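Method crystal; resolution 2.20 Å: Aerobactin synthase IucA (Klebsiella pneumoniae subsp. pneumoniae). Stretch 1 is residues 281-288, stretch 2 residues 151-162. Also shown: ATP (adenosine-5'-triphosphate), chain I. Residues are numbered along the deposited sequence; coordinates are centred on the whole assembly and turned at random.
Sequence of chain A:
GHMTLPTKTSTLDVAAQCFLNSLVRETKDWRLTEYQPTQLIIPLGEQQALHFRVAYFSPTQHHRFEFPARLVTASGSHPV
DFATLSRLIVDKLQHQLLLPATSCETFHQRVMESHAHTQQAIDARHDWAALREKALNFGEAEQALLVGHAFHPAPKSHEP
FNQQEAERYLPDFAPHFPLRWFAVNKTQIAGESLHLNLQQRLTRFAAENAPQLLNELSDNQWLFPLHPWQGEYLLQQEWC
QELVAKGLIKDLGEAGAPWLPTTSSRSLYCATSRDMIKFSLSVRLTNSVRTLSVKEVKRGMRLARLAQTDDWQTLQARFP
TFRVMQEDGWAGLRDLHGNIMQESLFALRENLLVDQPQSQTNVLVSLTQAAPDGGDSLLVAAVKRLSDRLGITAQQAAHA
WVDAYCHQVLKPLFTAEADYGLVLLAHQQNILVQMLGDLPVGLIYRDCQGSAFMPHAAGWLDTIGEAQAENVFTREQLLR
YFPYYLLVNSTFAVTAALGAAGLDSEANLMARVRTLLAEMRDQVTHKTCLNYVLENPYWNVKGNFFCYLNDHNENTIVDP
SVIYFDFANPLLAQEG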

# COMPACT_ATOMS: atom_id res chain seq x y z
N LEU A 281 -25.16 -2.50 24.12
CA LEU A 281 -24.10 -2.64 25.12
C LEU A 281 -24.54 -2.10 26.48
O LEU A 281 -24.79 -0.91 26.63
CB LEU A 281 -22.84 -1.90 24.64
CG LEU A 281 -21.57 -1.98 25.49
CD1 LEU A 281 -21.09 -3.41 25.63
CD2 LEU A 281 -20.48 -1.10 24.90
N SER A 282 -24.65 -2.99 27.46
CA SER A 282 -25.14 -2.61 28.78
C SER A 282 -24.09 -1.82 29.57
O SER A 282 -23.54 -2.30 30.55
CB SER A 282 -25.55 -3.85 29.56
OG SER A 282 -26.59 -4.55 28.89
N VAL A 283 -23.84 -0.59 29.12
CA VAL A 283 -22.86 0.29 29.76
C VAL A 283 -23.38 1.72 29.77
O VAL A 283 -24.03 2.16 28.82
CB VAL A 283 -21.49 0.24 29.03
CG1 VAL A 283 -20.47 1.12 29.73
CG2 VAL A 283 -20.98 -1.19 28.97
N ARG A 284 -23.09 2.45 30.85
CA ARG A 284 -23.55 3.83 30.99
C ARG A 284 -22.50 4.81 30.47
O ARG A 284 -21.41 4.91 31.02
CB ARG A 284 -23.86 4.14 32.46
N LEU A 285 -22.86 5.52 29.40
CA LEU A 285 -22.03 6.58 28.84
C LEU A 285 -22.88 7.85 28.69
O LEU A 285 -23.91 7.83 28.02
CB LEU A 285 -21.45 6.16 27.49
CG LEU A 285 -20.67 4.84 27.43
CD1 LEU A 285 -20.36 4.48 25.99
CD2 LEU A 285 -19.38 4.93 28.24
N THR A 286 -22.42 8.94 29.31
CA THR A 286 -23.16 10.20 29.40
C THR A 286 -24.68 10.03 29.52
O THR A 286 -25.41 10.13 28.52
CB THR A 286 -22.89 11.13 28.19
OG1 THR A 286 -23.09 10.41 26.97
CG2 THR A 286 -21.46 11.67 28.24
N ASN A 287 -25.14 9.79 30.74
CA ASN A 287 -26.56 9.65 31.08
C ASN A 287 -27.41 8.91 30.04
O ASN A 287 -28.48 9.37 29.65
CB ASN A 287 -27.18 11.03 31.38
CG ASN A 287 -26.85 12.08 30.32
OD1 ASN A 287 -25.83 12.76 30.41
ND2 ASN A 287 -27.75 12.25 29.36
N SER A 288 -26.92 7.75 29.61
CA SER A 288 -27.73 6.81 28.84
C SER A 288 -27.11 5.43 28.82
O SER A 288 -25.96 5.25 28.40
CB SER A 288 -27.93 7.30 27.40
OG SER A 288 -28.67 6.35 26.65
PG ATP I . -23.22 5.72 17.07
O1G ATP I . -22.24 4.58 16.97
O2G ATP I . -22.75 6.98 16.37
O3G ATP I . -24.64 5.34 16.72
PB ATP I . -24.47 6.44 19.59
O1B ATP I . -24.13 5.94 20.97
O2B ATP I . -25.76 5.99 18.93
O3B ATP I . -23.20 6.15 18.63
PA ATP I . -25.18 8.99 20.68
O1A ATP I . -26.36 8.24 21.23
O2A ATP I . -25.39 10.34 20.02
O3A ATP I . -24.43 8.05 19.60
O5' ATP I . -24.06 9.19 21.81
C5' ATP I . -22.86 9.87 21.45
C4' ATP I . -21.67 9.37 22.25
O4' ATP I . -20.52 10.14 21.87
C3' ATP I . -21.84 9.53 23.75
O3' ATP I . -21.53 8.29 24.40
C2' ATP I . -20.88 10.62 24.17
O2' ATP I . -20.19 10.30 25.37
C1' ATP I . -19.90 10.73 23.01
N9 ATP I . -19.57 12.14 22.70
C8 ATP I . -18.32 12.65 22.74
N7 ATP I . -18.32 13.96 22.41
C5 ATP I . -19.60 14.31 22.16
C6 ATP I . -20.29 15.55 21.75
N6 ATP I . -19.58 16.68 21.56
N1 ATP I . -21.63 15.49 21.59
C2 ATP I . -22.33 14.36 21.78
N3 ATP I . -21.76 13.20 22.15
C4 ATP I . -20.42 13.11 22.35
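Stretch 2 151-162: FHPAPKSHEPFN

Stretch 2 has no regular helix or strand and runs as an irregular, turning segment antiparallel to stretch 1. The register of nearest CA atoms establishes the direction: Arg284 pairs with Glu159 (5.4 Å), Leu285 with Ser157 (5.9 Å) and Thr286 with Pro155 (5.7 Å), so one number rises as the other falls. Together the two sides bury 485 Å².

A single direct backbone-to-backbone hydrogen bond joins the two stretches. Arg284 N donates to Glu159 O at 2.7 Å with an N-H...O angle of 172°, nearly linear. No second such bond follows: Arg284 O lies 2.9 Å from Ser157 O, but both are acceptors, so this proximity is no bond. Instead, a water takes up the next polar groups. It donates to Ala154 O (2.6 Å) and accepts from Thr286 N (2.7 Å) and Ser157 N (3.2 Å), linking the backbones where they do not bond directly.

Farther along, both ring nitrogens of His152 are satisfied. His152 NE2 donates to Asn287 OD1 (2.6 Å, 150°), which lies near the ring plane, while His152 ND1 accepts from Ala154 N at 3.0 Å. That pattern places the proton on NE2. Over one face of the same ring sits Thr286 CG2, 3.6 Å from the centroid and 5° off the normal, a CH-pi contact. The hydroxyl of Thr286 has a weak hydrogen bond to ATP, OG1 to O2' at 3.3 Å, with the donor undecided.

At the other end, Val283 CG1 stands over a face of the Phe161 ring, 4.3 Å from its centroid and 6° off the normal, and Val283 CG2 approaches Phe161 CE1 to 3.4 Å. Phe161 N donates to His158 O (3.0 Å), closing a turn that includes the cis peptide bond before Pro160; Pro160 CD rests 3.7 Å from Ser282 O.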

# COMPACT_ATOMS: atom_id res chain seq x y z
N PHE A 151 -19.15 19.59 26.93
CA PHE A 151 -20.11 20.21 27.84
C PHE A 151 -20.92 19.16 28.60
O PHE A 151 -22.13 19.27 28.74
CB PHE A 151 -21.04 21.16 27.07
CG PHE A 151 -20.39 22.46 26.71
CD1 PHE A 151 -19.47 22.53 25.67
CD2 PHE A 151 -20.69 23.61 27.40
CE1 PHE A 151 -18.87 23.72 25.34
CE2 PHE A 151 -20.09 24.81 27.08
CZ PHE A 151 -19.17 24.86 26.05
N HIS A 152 -20.21 18.15 29.09
CA HIS A 152 -20.77 17.18 30.02
C HIS A 152 -19.87 17.17 31.25
O HIS A 152 -18.66 17.33 31.13
CB HIS A 152 -20.85 15.78 29.38
CG HIS A 152 -21.74 14.84 30.12
ND1 HIS A 152 -21.30 14.05 31.16
CD2 HIS A 152 -23.06 14.55 29.97
CE1 HIS A 152 -22.31 13.33 31.62
NE2 HIS A 152 -23.38 13.61 30.91
N PRO A 153 -20.46 17.01 32.45
CA PRO A 153 -19.62 17.00 33.66
C PRO A 153 -18.79 15.73 33.82
O PRO A 153 -17.67 15.79 34.32
CB PRO A 153 -20.65 17.12 34.79
CG PRO A 153 -21.91 16.59 34.22
CD PRO A 153 -21.90 16.99 32.78
N ALA A 154 -19.34 14.60 33.40
CA ALA A 154 -18.66 13.31 33.49
C ALA A 154 -18.71 12.57 32.15
O ALA A 154 -19.37 11.54 32.03
CB ALA A 154 -19.29 12.47 34.58
N PRO A 155 -18.00 13.10 31.14
CA PRO A 155 -18.01 12.52 29.79
C PRO A 155 -17.34 11.14 29.70
O PRO A 155 -17.55 10.44 28.70
CB PRO A 155 -17.24 13.54 28.96
CG PRO A 155 -16.37 14.25 29.94
CD PRO A 155 -17.14 14.29 31.21
N LYS A 156 -16.56 10.77 30.70
CA LYS A 156 -15.83 9.50 30.69
C LYS A 156 -16.22 8.60 31.86
O LYS A 156 -15.37 7.94 32.45
CB LYS A 156 -14.32 9.74 30.70
CG LYS A 156 -13.80 10.51 29.49
CD LYS A 156 -14.00 9.72 28.20
CE LYS A 156 -13.41 10.45 27.01
NZ LYS A 156 -13.69 9.74 25.73
N SER A 157 -17.50 8.59 32.20
CA SER A 157 -18.04 7.60 33.12
C SER A 157 -18.23 6.29 32.34
O SER A 157 -18.86 6.29 31.29
CB SER A 157 -19.35 8.09 33.74
OG SER A 157 -20.08 7.02 34.32
N HIS A 158 -17.67 5.20 32.86
CA HIS A 158 -17.64 3.92 32.15
C HIS A 158 -18.55 2.84 32.74
O HIS A 158 -18.59 1.73 32.22
CB HIS A 158 -16.22 3.35 32.13
CG HIS A 158 -15.17 4.32 31.70
ND1 HIS A 158 -15.37 5.24 30.69
CD2 HIS A 158 -13.90 4.51 32.13
CE1 HIS A 158 -14.27 5.95 30.52
NE2 HIS A 158 -13.36 5.53 31.39
N GLU A 159 -19.25 3.16 33.82
CA GLU A 159 -19.97 2.17 34.63
C GLU A 159 -20.76 1.15 33.79
O GLU A 159 -21.54 1.55 32.92
CB GLU A 159 -20.92 2.87 35.60
N PRO A 160 -20.59 -0.16 34.07
CA PRO A 160 -19.83 -0.82 35.13
C PRO A 160 -18.46 -1.37 34.71
O PRO A 160 -18.01 -2.37 35.28
CB PRO A 160 -20.76 -1.97 35.53
CG PRO A 160 -21.37 -2.38 34.22
CD PRO A 160 -21.46 -1.12 33.36
N PHE A 161 -17.79 -0.75 33.74
CA PHE A 161 -16.48 -1.22 33.30
C PHE A 161 -15.42 -1.03 34.38
O PHE A 161 -15.37 0.02 35.03
CB PHE A 161 -16.02 -0.49 32.03
CG PHE A 161 -16.62 -1.04 30.75
CD1 PHE A 161 -17.41 -2.18 30.73
CD2 PHE A 161 -16.37 -0.40 29.54
CE1 PHE A 161 -17.93 -2.66 29.55
CE2 PHE A 161 -16.89 -0.87 28.36
CZ PHE A 161 -17.67 -2.00 28.36
N ASN A 162 -14.57 -2.04 34.57
CA ASN A 162 -13.39 -1.89 35.42
C ASN A 162 -12.26 -1.29 34.58
O ASN A 162 -12.47 -0.91 33.43
CB ASN A 162 -12.97 -3.23 36.04
CG ASN A 162 -12.54 -4.27 35.02
OD1 ASN A 162 -11.92 -3.95 34.00
ND2 ASN A 162 -12.85 -5.53 35.29
O HOH W 1 -20.14 9.52 30.64